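Local coordinates for protein muramoyltetrapeptide carboxypeptidase (Oxalobacter formigenes OXCC13, PDB 6UUK) that probably acts as a serine-type LD-carboxypeptidase of the S66 family, trimming the tetrapeptide stems of bacterial cell-wall muropeptides, at residues 157-162 with 234-239; 216-221 with 240-245. One frame throughout, in Å; residues are numbered along the deposited sequence.

In the fold
Contact 1 joins helix 155-163, in the N-terminal family region with the six-stranded sheet, to the loop between helix 223-228 and strand 242-248 of the C-terminal region. Contact 2 pairs strands 213-222 and 242-248 of the seven-stranded sheet. Along the chain the segments alternate: 157-162, 216-221, 234-239, 240-245, and the loop of contact 1 runs directly into contact 2. The centres lie about 11 Å apart, and the contacts meet at Trp-219, touched by Met-159, Leu-162, Met-235 and Ile-238. Contact 1 thus bridges the two regions, while contact 2 builds the C-terminal sheet against whose Trp-219 helix and loop pack. From the side chain of Glu-246, a predicted charge-relay residue, Gly-221 is about 5 Å away and the Met-159 side chain about 10 Å.

Contact 1 of 2, residues 157-162 with 234-239; sequences FEMALL and WMPDIS
Pro-236 turns its ring against helix 155-163, where it overlaps Met-159 and Leu-162, crossing both side chains at about a right angle. Its CD rests 3.8 Å from CB of Met-159, a selenomethionine. CG of Pro-236 lies 3.3 Å from the backbone O of Met-159 and also touches SE. The chain of Met-159 is bent at chi2 (-56°), which brings SE back beside the proline while the end of the side chain leads away from the loop. One helical turn on, Leu-162 has CG anti to its backbone N (chi1 -172°), and its CD2 reaches CB of Pro-236 at 4.0 Å. The same methyl meets CD1 of Ile-238 at 3.9 Å, again with the side chains crossed, so a single leucine branch touches two loop residues. At the other end of the contact, Ala-160 sets its CB obliquely against the indole of Trp-234, 3.6 Å from CE3. The polar end of that indole is used across the dimer: NE1 donates a hydrogen bond to Glu-264 of the second subunit. No hydrogen bond links 157-162 with 234-239; apolar contacts carry the join. It is an interdomain helix-to-loop interface of the two-domain S66 peptidase fold, tying the N-terminal region to the loop that leads into strand 242-248.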
loop_
_atom_site.group_PDB
_atom_site.type_symbol
_atom_site.label_atom_id
_atom_site.label_comp_id
_atom_site.label_asym_id
_atom_site.label_seq_id
_atom_site.Cartn_x
_atom_site.Cartn_y
_atom_site.Cartn_z
ATOM N N PHE B 157 -2.618 3.822 14.509
ATOM C CA PHE B 157 -3.213 4.336 15.737
ATOM C C PHE B 157 -2.791 5.774 16.006
ATOM O O PHE B 157 -3.579 6.559 16.544
ATOM C CB PHE B 157 -2.827 3.440 16.915
ATOM C CG PHE B 157 -3.547 3.766 18.194
ATOM C CD1 PHE B 157 -3.035 4.705 19.076
ATOM C CD2 PHE B 157 -4.729 3.124 18.521
ATOM C CE1 PHE B 157 -3.693 5.000 20.253
ATOM C CE2 PHE B 157 -5.390 3.418 19.698
ATOM C CZ PHE B 157 -4.871 4.358 20.564
ATOM N N GLU B 158 -1.563 6.136 15.636
ATOM C CA GLU B 158 -1.043 7.461 15.948
ATOM C C GLU B 158 -1.520 8.534 14.979
ATOM O O GLU B 158 -1.475 9.720 15.322
ATOM C CB GLU B 158 0.486 7.429 15.971
ATOM C CG GLU B 158 1.062 6.507 17.032
ATOM C CD GLU B 158 2.560 6.659 17.190
ATOM O OE1 GLU B 158 3.154 7.501 16.482
ATOM O OE2 GLU B 158 3.145 5.938 18.025
HETATM N N MSE B 159 -1.973 8.155 13.787
HETATM C CA MSE B 159 -2.481 9.130 12.828
HETATM C C MSE B 159 -3.886 9.582 13.207
HETATM O O MSE B 159 -4.228 10.757 13.071
HETATM C CB MSE B 159 -2.474 8.553 11.411
HETATM C CG MSE B 159 -1.087 8.283 10.846
HETATM SE SE MSE B 159 0.070 9.856 10.847
HETATM C CE MSE B 159 1.089 9.493 12.470
ATOM N N ALA B 160 -4.701 8.638 13.685
ATOM C CA ALA B 160 -6.043 8.988 14.136
ATOM C C ALA B 160 -6.003 9.844 15.394
ATOM O O ALA B 160 -6.857 10.722 15.571
ATOM C CB ALA B 160 -6.867 7.723 14.373
ATOM N N LEU B 161 -5.031 9.604 16.278
ATOM C CA LEU B 161 -4.840 10.491 17.421
ATOM C C LEU B 161 -4.446 11.889 16.967
ATOM O O LEU B 161 -4.950 12.889 17.492
ATOM C CB LEU B 161 -3.782 9.922 18.365
ATOM C CG LEU B 161 -4.215 8.819 19.329
ATOM C CD1 LEU B 161 -3.060 8.448 20.246
ATOM C CD2 LEU B 161 -5.421 9.265 20.137
ATOM N N LEU B 162 -3.542 11.979 15.988
ATOM C CA LEU B 162 -3.161 13.280 15.454
ATOM C C LEU B 162 -4.302 13.917 14.672
ATOM O O LEU B 162 -4.387 15.147 14.591
ATOM C CB LEU B 162 -1.920 13.140 14.573
ATOM C CG LEU B 162 -1.288 14.445 14.090
ATOM C CD1 LEU B 162 -0.888 15.313 15.273
ATOM C CD2 LEU B 162 -0.094 14.153 13.207
ATOM N N TRP B 234 -8.888 9.090 8.307
ATOM C CA TRP B 234 -7.970 9.022 9.435
ATOM C C TRP B 234 -6.631 9.690 9.153
ATOM O O TRP B 234 -5.813 9.811 10.072
ATOM C CB TRP B 234 -7.740 7.563 9.836
ATOM C CG TRP B 234 -9.003 6.771 9.989
ATOM C CD1 TRP B 234 -9.552 5.921 9.075
ATOM C CD2 TRP B 234 -9.879 6.760 11.123
ATOM N NE1 TRP B 234 -10.714 5.378 9.570
ATOM C CE2 TRP B 234 -10.936 5.878 10.826
ATOM C CE3 TRP B 234 -9.870 7.409 12.362
ATOM C CZ2 TRP B 234 -11.975 5.629 11.720
ATOM C CZ3 TRP B 234 -10.902 7.161 13.249
ATOM C CH2 TRP B 234 -11.939 6.278 12.924
HETATM N N MSE B 235 -6.388 10.122 7.919
HETATM C CA MSE B 235 -5.154 10.820 7.575
HETATM C C MSE B 235 -5.162 12.249 8.107
HETATM O O MSE B 235 -6.062 13.029 7.796
HETATM C CB MSE B 235 -4.946 10.827 6.058
HETATM C CG MSE B 235 -3.824 11.745 5.590
HETATM SE SE MSE B 235 -2.039 11.078 6.004
HETATM C CE MSE B 235 -1.853 9.783 4.558
ATOM N N PRO B 236 -4.162 12.590 8.919
ATOM C CA PRO B 236 -4.097 13.946 9.468
ATOM C C PRO B 236 -3.894 14.974 8.366
ATOM O O PRO B 236 -3.303 14.694 7.321
ATOM C CB PRO B 236 -2.892 13.893 10.415
ATOM C CG PRO B 236 -2.701 12.442 10.711
ATOM C CD PRO B 236 -3.109 11.719 9.466
ATOM N N ASP B 237 -4.401 16.178 8.617
ATOM C CA ASP B 237 -4.331 17.273 7.655
ATOM C C ASP B 237 -3.311 18.306 8.132
ATOM O O ASP B 237 -3.631 19.452 8.463
ATOM C CB ASP B 237 -5.709 17.891 7.463
ATOM C CG ASP B 237 -5.770 18.830 6.276
ATOM O OD1 ASP B 237 -4.745 19.021 5.581
ATOM O OD2 ASP B 237 -6.862 19.376 6.034
ATOM N N ILE B 238 -2.059 17.858 8.164
ATOM C CA ILE B 238 -0.935 18.685 8.587
ATOM C C ILE B 238 -0.508 19.559 7.415
ATOM O O ILE B 238 -0.179 19.053 6.336
ATOM C CB ILE B 238 0.227 17.811 9.084
ATOM C CG1 ILE B 238 -0.259 16.864 10.181
ATOM C CG2 ILE B 238 1.377 18.663 9.608
ATOM C CD1 ILE B 238 -0.820 17.578 11.386
ATOM N N SER B 239 -0.512 20.870 7.625
ATOM C CA SER B 239 -0.138 21.840 6.606
ATOM C C SER B 239 1.190 22.459 7.012
ATOM O O SER B 239 1.287 23.082 8.074
ATOM C CB SER B 239 -1.214 22.913 6.448
ATOM O OG SER B 239 -0.795 23.928 5.552
#

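Contact 2 of 2, residues 216-221 with 240-245; sequences GTLWGG and GGILFV
The indole of Trp-219 carries CD1 of Leu-243 over the centre of its six-membered ring, a CH-pi contact of 3.4 Å to the centroid, only 7° off the normal. At the indole edge, in plane, lies Thr-217 O, with Gly-241 CA also near that plane, and NE1 donates to OE1 of Gln-271. The Phe-244 ring has Gly-220 C and Gly-221 N over one face, toward the rim, and Gly-220 CA makes a CH-pi contact 4.2 Å from its centroid. CG of Phe-244 stands between the backbone N and the carbonyl carbon (chi1 68°). The ring lies against the backbone of Trp-219 to Gly-221, its CE1 3.4 Å from Trp-219 C. Leu-218 crosses it at about a right angle, its CD1 3.6 Å from CD1 of Phe-244. An alanine in place of Phe-244 would probably open a gap beside Leu-218 and leave the Gly-220 backbone without its aromatic cover. Four backbone bonds join the strands: Ile-242 N to Thr-217 O, the shortest at 2.8 Å, Trp-219 N to Ile-242 O, Phe-244 N to Trp-219 O and Gly-221 N to Phe-244 O. Ahead of strand 242-248, water 1 accepts from Thr-217 N and donates weakly to Gly-240 O. These neighbouring parallel strands belong to a beta-alpha-beta unit in the C-terminal region of the S66 fold, and strand 242-248 carries Glu-246, a predicted charge-relay residue, just beyond Val-245.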
loop_
_atom_site.group_PDB
_atom_site.type_symbol
_atom_site.label_atom_id
_atom_site.label_comp_id
_atom_site.label_asym_id
_atom_site.label_seq_id
_atom_site.Cartn_x
_atom_site.Cartn_y
_atom_site.Cartn_z
ATOM N N GLY B 216 8.328 22.963 11.606
ATOM C CA GLY B 216 6.920 22.662 11.498
ATOM C C GLY B 216 6.529 21.511 12.397
ATOM O O GLY B 216 7.305 21.063 13.242
ATOM N N THR B 217 5.302 21.034 12.197
ATOM C CA THR B 217 4.761 19.944 13.000
ATOM C C THR B 217 5.341 18.618 12.523
ATOM O O THR B 217 5.202 18.259 11.349
ATOM C CB THR B 217 3.236 19.923 12.918
ATOM O OG1 THR B 217 2.714 21.185 13.355
ATOM C CG2 THR B 217 2.671 18.817 13.796
ATOM N N LEU B 218 5.991 17.893 13.431
ATOM C CA LEU B 218 6.580 16.604 13.097
ATOM C C LEU B 218 5.515 15.515 13.143
ATOM O O LEU B 218 4.756 15.419 14.112
ATOM C CB LEU B 218 7.717 16.272 14.061
ATOM C CG LEU B 218 8.517 15.005 13.755
ATOM C CD1 LEU B 218 9.294 15.162 12.456
ATOM C CD2 LEU B 218 9.450 14.666 14.905
ATOM N N TRP B 219 5.467 14.694 12.097
ATOM C CA TRP B 219 4.491 13.616 12.023
ATOM C C TRP B 219 4.944 12.611 10.976
ATOM O O TRP B 219 5.798 12.904 10.136
ATOM C CB TRP B 219 3.093 14.147 11.695
ATOM C CG TRP B 219 2.961 14.703 10.310
ATOM C CD1 TRP B 219 3.506 15.860 9.836
ATOM C CD2 TRP B 219 2.221 14.132 9.225
ATOM N NE1 TRP B 219 3.159 16.041 8.518
ATOM C CE2 TRP B 219 2.370 14.994 8.120
ATOM C CE3 TRP B 219 1.452 12.974 9.078
ATOM C CZ2 TRP B 219 1.777 14.735 6.886
ATOM C CZ3 TRP B 219 0.864 12.718 7.852
ATOM C CH2 TRP B 219 1.030 13.594 6.773
ATOM N N GLY B 220 4.357 11.415 11.040
ATOM C CA GLY B 220 4.655 10.342 10.121
ATOM C C GLY B 220 4.876 9.047 10.868
ATOM O O GLY B 220 4.397 8.862 11.991
ATOM N N GLY B 221 5.613 8.139 10.231
ATOM C CA GLY B 221 5.904 6.849 10.826
ATOM C C GLY B 221 6.254 5.787 9.804
ATOM O O GLY B 221 7.229 5.929 9.060
ATOM N N GLY B 240 2.210 22.267 6.183
ATOM C CA GLY B 240 3.514 22.844 6.458
ATOM C C GLY B 240 4.280 22.163 7.573
ATOM O O GLY B 240 4.954 22.841 8.359
ATOM N N GLY B 241 4.194 20.836 7.662
ATOM C CA GLY B 241 4.895 20.085 8.677
ATOM C C GLY B 241 6.130 19.381 8.131
ATOM O O GLY B 241 6.479 19.475 6.957
ATOM N N ILE B 242 6.798 18.663 9.028
ATOM C CA ILE B 242 7.987 17.886 8.700
ATOM C C ILE B 242 7.603 16.415 8.788
ATOM O O ILE B 242 7.359 15.891 9.882
ATOM C CB ILE B 242 9.162 18.219 9.629
ATOM C CG1 ILE B 242 9.427 19.726 9.629
ATOM C CG2 ILE B 242 10.409 17.462 9.203
ATOM C CD1 ILE B 242 10.586 20.145 10.505
ATOM N N LEU B 243 7.547 15.750 7.639
ATOM C CA LEU B 243 7.083 14.372 7.546
ATOM C C LEU B 243 8.273 13.422 7.504
ATOM O O LEU B 243 9.229 13.649 6.755
ATOM C CB LEU B 243 6.211 14.182 6.303
ATOM C CG LEU B 243 5.615 12.794 6.063
ATOM C CD1 LEU B 243 4.612 12.442 7.146
ATOM C CD2 LEU B 243 4.969 12.721 4.690
ATOM N N PHE B 244 8.211 12.361 8.308
ATOM C CA PHE B 244 9.237 11.331 8.334
ATOM C C PHE B 244 8.610 9.969 8.074
ATOM O O PHE B 244 7.480 9.697 8.494
ATOM C CB PHE B 244 9.994 11.319 9.675
ATOM C CG PHE B 244 9.157 10.887 10.848
ATOM C CD1 PHE B 244 8.375 11.802 11.534
ATOM C CD2 PHE B 244 9.166 9.569 11.276
ATOM C CE1 PHE B 244 7.610 11.407 12.616
ATOM C CE2 PHE B 244 8.402 9.169 12.356
ATOM C CZ PHE B 244 7.623 10.090 13.027
ATOM N N VAL B 245 9.352 9.109 7.370
ATOM C CA VAL B 245 8.874 7.786 6.990
ATOM C C VAL B 245 9.987 6.766 7.187
ATOM O O VAL B 245 11.173 7.101 7.240
ATOM C CB VAL B 245 8.372 7.740 5.529
ATOM C CG1 VAL B 245 7.115 8.577 5.364
ATOM C CG2 VAL B 245 9.461 8.213 4.578
HETATM O O HOH W 1 2.992 22.421 10.625
#